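Local coordinates for putative cell filamentation protein (PDB 4N67), which probably acts as a Fic-domain AMP-transferring (AMPylating) effector delivered into host cells, with ADP bound in its nucleotide pocket in this crystal, at residues N141-F146 / D206-I211; L149-P154 / E194-N199. The protein carries 2 engineered substitutions. All coordinates share one frame; numbering follows the deposited sequence.

Interaction 1: N141-F146 / D206-I211; sequences NAAEVF and DLFEDI
In the helical core of the Fic fold, the ring of Phe208 on helix 202-211 packs against Ala142, Ala143 and Phe146 of helix 135-152, the helix that runs into the HPF-type Fic signature. The short helical segments cross at 123°, and their axes approach to 9.0 Å beside the close pair Ala143 and Phe208. The two small alanines let the aromatic ring lie almost against the backbone of the facing helix: Phe208 CD1 is 3.7 Å from Ala143 CA, while on the other ortho side Phe208 CD2 meets Ala142 CB at 3.8 Å. One face of the ring turns to the peptide link between these alanines, with Ala142 O and Ala143 N above it near the rim, and the methyl carbon CD2 of Leu207 lies over the rim of the opposite face. The far end of the ring reaches Phe146, where Phe208 CE1 comes to 3.7 Å from Phe146 CB. With its ring trans to the main-chain nitrogen (chi1 -160°), Phe146 also brings CG and CD1 close to Phe208 CZ; the planes make 52°, an oblique pairing with centroids 5.7 Å apart. No hydrogen bond crosses this buried interface, which holds by apolar packing. Phe146 also touches the bound ADP, so the contact reaches the wall of the nucleotide pocket. Met167 of helix 164-174 packs on Ala142, Phe146 and Phe208 alike, Met188 of helix 185-198 borders Phe146, and Ile178 of strand 176-178 lies against Phe208.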
ATOM      1  N   ASN A 141     -10.887   7.174  11.037  1.00 18.95           N
ATOM      2  CA  ASN A 141     -10.132   7.994  10.132  1.00 18.46           C
ATOM      3  C   ASN A 141      -9.060   7.158   9.434  1.00 17.38           C
ATOM      4  O   ASN A 141      -8.809   7.360   8.243  1.00 16.53           O
ATOM      5  CB  ASN A 141      -9.486   9.178  10.856  1.00 19.21           C
ATOM      6  CG  ASN A 141     -10.405  10.383  10.939  1.00 20.84           C
ATOM      7  OD1 ASN A 141     -10.445  11.195  10.024  1.00 22.31           O
ATOM      8  ND2 ASN A 141     -11.122  10.513  12.035  1.00 22.67           N
ATOM      9  N   ALA A 142      -8.452   6.235  10.170  1.00 16.40           N
ATOM     10  CA  ALA A 142      -7.420   5.369   9.575  1.00 16.23           C
ATOM     11  C   ALA A 142      -8.052   4.531   8.501  1.00 16.26           C
ATOM     12  O   ALA A 142      -7.448   4.300   7.427  1.00 15.67           O
ATOM     13  CB  ALA A 142      -6.783   4.488  10.629  1.00 16.54           C
ATOM     14  N   ALA A 143      -9.274   4.066   8.762  1.00 16.72           N
ATOM     15  CA  ALA A 143      -9.983   3.242   7.763  1.00 17.38           C
ATOM     16  C   ALA A 143     -10.252   4.039   6.493  1.00 17.77           C
ATOM     17  O   ALA A 143     -10.124   3.490   5.386  1.00 17.44           O
ATOM     18  CB  ALA A 143     -11.290   2.682   8.337  1.00 18.41           C
ATOM     19  N   GLU A 144     -10.626   5.315   6.642  1.00 18.55           N
ATOM     20  CA  GLU A 144     -10.841   6.177   5.470  1.00 19.67           C
ATOM     21  C   GLU A 144      -9.545   6.403   4.681  1.00 18.03           C
ATOM     22  O   GLU A 144      -9.544   6.421   3.451  1.00 18.14           O
ATOM     23  CB  GLU A 144     -11.461   7.511   5.869  1.00 23.18           C
ATOM     24  CG  GLU A 144     -12.869   7.374   6.411  1.00 27.27           C
ATOM     25  CD  GLU A 144     -13.598   8.707   6.538  1.00 31.75           C
ATOM     26  OE1 GLU A 144     -13.162   9.690   5.892  1.00 36.82           O
ATOM     27  OE2 GLU A 144     -14.599   8.776   7.287  1.00 36.64           O
ATOM     28  N   VAL A 145      -8.437   6.586   5.377  1.00 16.57           N
ATOM     29  CA  VAL A 145      -7.164   6.754   4.699  1.00 15.73           C
ATOM     30  C   VAL A 145      -6.869   5.465   3.921  1.00 14.87           C
ATOM     31  O   VAL A 145      -6.445   5.484   2.752  1.00 14.37           O
ATOM     32  CB  VAL A 145      -6.033   7.046   5.717  1.00 15.43           C
ATOM     33  CG1 VAL A 145      -4.653   6.921   5.076  1.00 15.21           C
ATOM     34  CG2 VAL A 145      -6.242   8.413   6.341  1.00 16.51           C
ATOM     35  N   PHE A 146      -7.090   4.328   4.563  1.00 14.80           N
ATOM     36  CA  PHE A 146      -6.792   3.040   3.919  1.00 14.91           C
ATOM     37  C   PHE A 146      -7.666   2.821   2.691  1.00 15.18           C
ATOM     38  O   PHE A 146      -7.185   2.342   1.658  1.00 14.62           O
ATOM     39  CB  PHE A 146      -6.962   1.860   4.886  1.00 16.03           C
ATOM     40  CG  PHE A 146      -6.238   0.644   4.429  1.00 16.61           C
ATOM     41  CD1 PHE A 146      -4.865   0.564   4.621  1.00 16.95           C
ATOM     42  CD2 PHE A 146      -6.868  -0.344   3.698  1.00 18.35           C
ATOM     43  CE1 PHE A 146      -4.140  -0.490   4.150  1.00 18.02           C
ATOM     44  CE2 PHE A 146      -6.138  -1.443   3.236  1.00 18.63           C
ATOM     45  CZ  PHE A 146      -4.766  -1.499   3.469  1.00 18.75           C
ATOM     46  N   ASP A 206     -14.285  -1.514  11.420  1.00 23.57           N
ATOM     47  CA  ASP A 206     -14.228  -2.550  12.445  1.00 24.51           C
ATOM     48  C   ASP A 206     -12.845  -3.193  12.494  1.00 22.78           C
ATOM     49  O   ASP A 206     -12.336  -3.540  13.561  1.00 22.36           O
ATOM     50  CB  ASP A 206     -15.290  -3.627  12.175  1.00 26.79           C
ATOM     51  CG  ASP A 206     -16.723  -3.137  12.396  1.00 29.76           C
ATOM     52  OD1 ASP A 206     -16.943  -2.026  12.927  1.00 32.35           O
ATOM     53  OD2 ASP A 206     -17.654  -3.890  12.023  1.00 33.35           O
ATOM     54  N   LEU A 207     -12.280  -3.422  11.310  1.00 21.22           N
ATOM     55  CA  LEU A 207     -10.955  -3.984  11.166  1.00 19.99           C
ATOM     56  C   LEU A 207      -9.930  -3.103  11.907  1.00 19.12           C
ATOM     57  O   LEU A 207      -9.159  -3.593  12.722  1.00 18.80           O
ATOM     58  CB  LEU A 207     -10.608  -4.115   9.668  1.00 19.81           C
ATOM     59  CG  LEU A 207      -9.270  -4.794   9.360  1.00 19.41           C
ATOM     60  CD1 LEU A 207      -9.315  -5.436   7.958  1.00 19.46           C
ATOM     61  CD2 LEU A 207      -8.094  -3.849   9.494  1.00 19.09           C
ATOM     62  N   PHE A 208      -9.959  -1.810  11.637  1.00 18.49           N
ATOM     63  CA  PHE A 208      -8.986  -0.911  12.278  1.00 17.56           C
ATOM     64  C   PHE A 208      -9.218  -0.816  13.778  1.00 18.82           C
ATOM     65  O   PHE A 208      -8.274  -0.821  14.525  1.00 18.77           O
ATOM     66  CB  PHE A 208      -8.898   0.461  11.587  1.00 17.00           C
ATOM     67  CG  PHE A 208      -7.983   0.453  10.397  1.00 15.72           C
ATOM     68  CD1 PHE A 208      -8.444   0.123   9.117  1.00 15.78           C
ATOM     69  CD2 PHE A 208      -6.629   0.695  10.566  1.00 15.16           C
ATOM     70  CE1 PHE A 208      -7.565   0.049   8.059  1.00 14.65           C
ATOM     71  CE2 PHE A 208      -5.760   0.637   9.506  1.00 14.96           C
ATOM     72  CZ  PHE A 208      -6.220   0.312   8.265  1.00 14.34           C
ATOM     73  N   GLU A 209     -10.464  -0.791  14.218  1.00 19.95           N
ATOM     74  CA  GLU A 209     -10.707  -0.898  15.663  1.00 21.07           C
ATOM     75  C   GLU A 209     -10.059  -2.141  16.265  1.00 21.19           C
ATOM     76  O   GLU A 209      -9.443  -2.081  17.350  1.00 21.71           O
ATOM     77  CB  GLU A 209     -12.196  -0.887  15.987  1.00 23.21           C
ATOM     78  CG  GLU A 209     -12.897   0.416  15.663  1.00 25.24           C
ATOM     79  CD  GLU A 209     -14.374   0.419  16.041  1.00 28.97           C
ATOM     80  OE1 GLU A 209     -14.923  -0.648  16.429  1.00 33.53           O
ATOM     81  OE2 GLU A 209     -14.992   1.504  15.964  1.00 30.84           O
ATOM     82  N   ASP A 210     -10.215  -3.269  15.588  1.00 20.99           N
ATOM     83  CA  ASP A 210      -9.782  -4.547  16.122  1.00 21.88           C
ATOM     84  C   ASP A 210      -8.283  -4.735  16.207  1.00 20.68           C
ATOM     85  O   ASP A 210      -7.820  -5.516  17.036  1.00 21.60           O
ATOM     86  CB  ASP A 210     -10.404  -5.715  15.330  1.00 22.64           C
ATOM     87  CG  ASP A 210     -11.870  -5.939  15.668  1.00 24.65           C
ATOM     88  OD1 ASP A 210     -12.344  -5.406  16.689  1.00 26.04           O
ATOM     89  OD2 ASP A 210     -12.536  -6.630  14.877  1.00 26.66           O
ATOM     90  N   ILE A 211      -7.522  -4.003  15.400  1.00 19.84           N
ATOM     91  CA  ILE A 211      -6.075  -4.196  15.354  1.00 19.27           C
ATOM     92  C   ILE A 211      -5.295  -3.023  15.916  1.00 18.84           C
ATOM     93  O   ILE A 211      -4.085  -3.018  15.817  1.00 19.06           O
ATOM     94  CB  ILE A 211      -5.588  -4.476  13.917  1.00 18.74           C
ATOM     95  CG1 ILE A 211      -5.730  -3.251  13.000  1.00 17.77           C
ATOM     96  CG2 ILE A 211      -6.328  -5.685  13.354  1.00 19.65           C
ATOM     97  CD1 ILE A 211      -5.142  -3.443  11.598  1.00 17.07           C
TER

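Interaction 2: L149-P154 / E194-N199; sequences LDHAHP and EAMQHN. With ADP (adenosine-5'-diphosphate), chain B.
Met196 on helix 185-198 lays its sulfur against His151, two residues before the Fic signature that begins at His153-Pro154, and together these segments line the ADP pocket. The methionine is extended through its first two torsions (chi1 -163°, chi2 172°), which carry SD to His151 CA and, at 3.8 Å, to the ring carbon CD2 of His151, a sulfur-aromatic approach well off the ring normal. A hydrogen bond from His151 ND1 to Glu116 steadies the ring's rotation. Met196 also meets the adenine at C2: its SD is 3.6 Å from ADP C2, CB touches the same carbon, and a bend at the third torsion sets the terminal methyl CE beside it too. Asp150 holds the ribose, its OD1 accepting a 2.6 Å hydrogen bond from ADP O3'; Gln163 also bonds to OD1, and Ser192 to OD2, fixing the carboxylate from both oxygens. At the diphosphate end, His153 CE1 lies 3.5 Å from ADP O2B. Gln197, its chain bent at the second torsion, uses NE2 twice, toward Val105 O and, in a nearly straight hydrogen bond (3.3 Å, 173° at the hydrogen), toward ADP N1.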
ATOM      1  N   LEU A 149      -6.280   4.862  -0.079  1.00 13.59           N
ATOM      2  CA  LEU A 149      -5.095   4.210  -0.640  1.00 13.44           C
ATOM      3  C   LEU A 149      -5.465   3.020  -1.505  1.00 13.34           C
ATOM      4  O   LEU A 149      -4.869   2.813  -2.592  1.00 13.11           O
ATOM      5  CB  LEU A 149      -4.138   3.776   0.478  1.00 13.39           C
ATOM      6  CG  LEU A 149      -3.384   4.913   1.165  1.00 13.63           C
ATOM      7  CD1 LEU A 149      -2.706   4.375   2.423  1.00 14.13           C
ATOM      8  CD2 LEU A 149      -2.356   5.571   0.255  1.00 13.98           C
ATOM      9  N   ASP A 150      -6.430   2.242  -1.035  1.00 13.63           N
ATOM     10  CA  ASP A 150      -6.868   1.043  -1.773  1.00 14.08           C
ATOM     11  C   ASP A 150      -7.318   1.427  -3.162  1.00 14.14           C
ATOM     12  O   ASP A 150      -6.943   0.759  -4.128  1.00 13.79           O
ATOM     13  CB  ASP A 150      -8.056   0.325  -1.094  1.00 15.99           C
ATOM     14  CG  ASP A 150      -7.660  -0.845  -0.227  1.00 17.19           C
ATOM     15  OD1 ASP A 150      -6.548  -1.369  -0.350  1.00 18.78           O
ATOM     16  OD2 ASP A 150      -8.562  -1.331   0.509  1.00 19.12           O
ATOM     17  N   HIS A 151      -8.134   2.471  -3.265  1.00 13.87           N
ATOM     18  CA  HIS A 151      -8.651   2.874  -4.553  1.00 14.00           C
ATOM     19  C   HIS A 151      -7.542   3.410  -5.440  1.00 13.62           C
ATOM     20  O   HIS A 151      -7.523   3.128  -6.634  1.00 13.74           O
ATOM     21  CB  HIS A 151      -9.768   3.907  -4.434  1.00 14.82           C
ATOM     22  CG  HIS A 151     -10.351   4.266  -5.759  1.00 16.27           C
ATOM     23  ND1 HIS A 151      -9.913   5.342  -6.492  1.00 16.33           N
ATOM     24  CD2 HIS A 151     -11.295   3.654  -6.515  1.00 17.29           C
ATOM     25  CE1 HIS A 151     -10.553   5.375  -7.648  1.00 17.53           C
ATOM     26  NE2 HIS A 151     -11.407   4.371  -7.682  1.00 17.74           N
ATOM     27  N   ALA A 152      -6.636   4.190  -4.877  1.00 12.87           N
ATOM     28  CA  ALA A 152      -5.548   4.753  -5.695  1.00 12.75           C
ATOM     29  C   ALA A 152      -4.647   3.656  -6.297  1.00 12.60           C
ATOM     30  O   ALA A 152      -4.217   3.758  -7.450  1.00 12.44           O
ATOM     31  CB  ALA A 152      -4.719   5.734  -4.891  1.00 12.45           C
ATOM     32  N   HIS A 153      -4.362   2.619  -5.503  1.00 12.22           N
ATOM     33  CA  HIS A 153      -3.630   1.445  -5.957  1.00 12.31           C
ATOM     34  C   HIS A 153      -2.439   1.836  -6.828  1.00 11.89           C
ATOM     35  O   HIS A 153      -2.384   1.480  -8.006  1.00 12.45           O
ATOM     36  CB  HIS A 153      -4.583   0.518  -6.720  1.00 13.07           C
ATOM     37  CG  HIS A 153      -4.059  -0.856  -6.962  1.00 13.92           C
ATOM     38  ND1 HIS A 153      -4.166  -1.854  -6.023  1.00 14.95           N
ATOM     39  CD2 HIS A 153      -3.517  -1.433  -8.060  1.00 14.58           C
ATOM     40  CE1 HIS A 153      -3.685  -2.982  -6.519  1.00 15.29           C
ATOM     41  NE2 HIS A 153      -3.283  -2.753  -7.754  1.00 15.29           N
ATOM     42  N   PRO A 154      -1.503   2.629  -6.283  1.00 11.21           N
ATOM     43  CA  PRO A 154      -0.578   3.340  -7.163  1.00 11.31           C
ATOM     44  C   PRO A 154       0.461   2.542  -7.901  1.00 11.16           C
ATOM     45  O   PRO A 154       1.041   3.072  -8.837  1.00 11.44           O
ATOM     46  CB  PRO A 154       0.112   4.349  -6.227  1.00 11.39           C
ATOM     47  CG  PRO A 154      -0.785   4.424  -5.045  1.00 11.56           C
ATOM     48  CD  PRO A 154      -1.372   3.076  -4.889  1.00 11.22           C
ATOM     49  N   GLU A 194     -15.653  -4.791   0.371  1.00 22.63           N
ATOM     50  CA  GLU A 194     -16.849  -4.113   0.829  1.00 24.39           C
ATOM     51  C   GLU A 194     -16.778  -2.615   0.604  1.00 23.69           C
ATOM     52  O   GLU A 194     -17.744  -2.002   0.137  1.00 24.06           O
ATOM     53  CB  GLU A 194     -17.105  -4.412   2.312  1.00 26.03           C
ATOM     54  CG  GLU A 194     -17.764  -5.765   2.575  1.00 28.11           C
ATOM     55  CD  GLU A 194     -19.098  -5.887   1.869  1.00 30.08           C
ATOM     56  OE1 GLU A 194     -19.953  -4.989   2.027  1.00 31.51           O
ATOM     57  OE2 GLU A 194     -19.252  -6.856   1.110  1.00 32.93           O
ATOM     58  N   ALA A 195     -15.629  -2.004   0.936  1.00 22.25           N
ATOM     59  CA  ALA A 195     -15.515  -0.565   0.796  1.00 22.22           C
ATOM     60  C   ALA A 195     -15.541  -0.128  -0.666  1.00 22.19           C
ATOM     61  O   ALA A 195     -16.274   0.774  -1.031  1.00 23.51           O
ATOM     62  CB  ALA A 195     -14.254  -0.044   1.493  1.00 21.20           C
ATOM     63  N   MET A 196     -14.754  -0.775  -1.501  1.00 21.77           N
ATOM     64  CA  MET A 196     -14.581  -0.278  -2.867  1.00 21.92           C
ATOM     65  C   MET A 196     -15.625  -0.783  -3.874  1.00 23.05           C
ATOM     66  O   MET A 196     -16.020  -0.051  -4.790  1.00 23.38           O
ATOM     67  CB  MET A 196     -13.205  -0.620  -3.389  1.00 20.86           C
ATOM     68  CG  MET A 196     -12.846   0.220  -4.603  1.00 21.24           C
ATOM     69  SD  MET A 196     -11.160   0.053  -5.169  1.00 20.55           S
ATOM     70  CE  MET A 196     -11.383  -0.815  -6.722  1.00 20.74           C
ATOM     71  N   GLN A 197     -16.042  -2.026  -3.708  1.00 23.26           N
ATOM     72  CA  GLN A 197     -16.977  -2.665  -4.651  1.00 24.81           C
ATOM     73  C   GLN A 197     -18.416  -2.436  -4.228  1.00 27.35           C
ATOM     74  O   GLN A 197     -19.309  -2.338  -5.087  1.00 29.48           O
ATOM     75  CB  GLN A 197     -16.689  -4.161  -4.733  1.00 23.98           C
ATOM     76  CG  GLN A 197     -15.315  -4.518  -5.230  1.00 22.94           C
ATOM     77  CD  GLN A 197     -15.027  -3.959  -6.619  1.00 23.46           C
ATOM     78  OE1 GLN A 197     -15.914  -3.868  -7.464  1.00 24.11           O
ATOM     79  NE2 GLN A 197     -13.769  -3.600  -6.859  1.00 22.78           N
ATOM     80  N   HIS A 198     -18.654  -2.338  -2.915  1.00 28.38           N
ATOM     81  CA  HIS A 198     -20.031  -2.306  -2.380  1.00 30.94           C
ATOM     82  C   HIS A 198     -20.388  -1.073  -1.567  1.00 32.67           C
ATOM     83  O   HIS A 198     -21.486  -1.002  -0.995  1.00 33.82           O
ATOM     84  CB  HIS A 198     -20.301  -3.573  -1.569  1.00 31.23           C
ATOM     85  CG  HIS A 198     -20.006  -4.827  -2.319  1.00 31.18           C
ATOM     86  ND1 HIS A 198     -20.404  -5.025  -3.625  1.00 32.65           N
ATOM     87  CD2 HIS A 198     -19.353  -5.953  -1.954  1.00 31.41           C
ATOM     88  CE1 HIS A 198     -20.011  -6.220  -4.030  1.00 32.11           C
ATOM     89  NE2 HIS A 198     -19.374  -6.806  -3.032  1.00 32.18           N
ATOM     90  N   ASN A 199     -19.492  -0.086  -1.555  1.00 33.31           N
ATOM     91  CA  ASN A 199     -19.749   1.204  -0.914  1.00 35.36           C
ATOM     92  C   ASN A 199     -20.144   1.002   0.543  1.00 34.04           C
ATOM     93  O   ASN A 199     -21.084   1.629   1.040  1.00 35.19           O
ATOM     94  CB  ASN A 199     -20.852   1.957  -1.667  1.00 39.06           C
ATOM     95  CG  ASN A 199     -20.941   3.418  -1.266  1.00 41.63           C
ATOM     96  OD1 ASN A 199     -19.922   4.078  -1.048  1.00 44.95           O
ATOM     97  ND2 ASN A 199     -22.163   3.931  -1.161  1.00 45.23           N
TER
HETATM   98  PB  ADP B 301      -1.102  -6.150  -5.251  1.00 25.53           P
HETATM   99  O1B ADP B 301      -1.667  -6.561  -6.621  1.00 28.42           O
HETATM  100  O2B ADP B 301      -0.963  -4.669  -5.176  1.00 22.47           O
HETATM  101  O3B ADP B 301       0.190  -6.872  -4.864  1.00 25.37           O
HETATM  102  PA  ADP B 301      -2.672  -6.718  -2.830  1.00 28.49           P
HETATM  103  O1A ADP B 301      -3.057  -8.128  -2.356  1.00 32.23           O
HETATM  104  O2A ADP B 301      -1.472  -6.089  -2.160  1.00 27.74           O
HETATM  105  O3A ADP B 301      -2.352  -6.755  -4.440  1.00 29.46           O
HETATM  106  O5' ADP B 301      -3.975  -5.818  -2.730  1.00 27.55           O
HETATM  107  C5' ADP B 301      -3.906  -4.388  -2.713  1.00 25.96           C
HETATM  108  C4' ADP B 301      -5.078  -3.871  -1.885  1.00 26.56           C
HETATM  109  O4' ADP B 301      -6.304  -4.055  -2.623  1.00 27.49           O
HETATM  110  C3' ADP B 301      -5.227  -4.586  -0.546  1.00 25.72           C
HETATM  111  O3' ADP B 301      -5.477  -3.635   0.509  1.00 24.64           O
HETATM  112  C2' ADP B 301      -6.428  -5.487  -0.764  1.00 26.11           C
HETATM  113  O2' ADP B 301      -7.163  -5.800   0.427  1.00 27.07           O
HETATM  114  C1' ADP B 301      -7.247  -4.678  -1.727  1.00 27.55           C
HETATM  115  N9  ADP B 301      -8.215  -5.451  -2.531  1.00 27.94           N
HETATM  116  C8  ADP B 301      -8.218  -6.766  -2.827  1.00 29.57           C
HETATM  117  N7  ADP B 301      -9.288  -7.019  -3.619  1.00 30.36           N
HETATM  118  C5  ADP B 301      -9.963  -5.882  -3.832  1.00 30.15           C
HETATM  119  C6  ADP B 301     -11.168  -5.458  -4.558  1.00 31.72           C
HETATM  120  N6  ADP B 301     -11.860  -6.409  -5.255  1.00 33.77           N
HETATM  121  N1  ADP B 301     -11.542  -4.169  -4.543  1.00 30.62           N
HETATM  122  C2  ADP B 301     -10.810  -3.255  -3.846  1.00 30.37           C
HETATM  123  N3  ADP B 301      -9.699  -3.591  -3.152  1.00 27.32           N
HETATM  124  C4  ADP B 301      -9.236  -4.839  -3.111  1.00 27.43           C

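Overall arrangement
From the N terminus, helix 135-152 leads into both contacts: residues 141-146 serve interaction 1, then residues 149-154, at the end of the helix and just past it, serve interaction 2. The chain next passes through the glycine-rich part of the Fic signature, helix 164-174 and strand 176-178 before helix 185-198 returns, where 194-199 closes interaction 2. Helix 202-211 follows at once and closes interaction 1, so the shorter loop lies wholly within the longer and the two do not cross. Their centres are 13 Å apart. Two successive helices are thus tied to one long helix, interaction 2 where that helix ends at the nucleotide, interaction 1 in buried apolar packing that reaches the same pocket through Phe146.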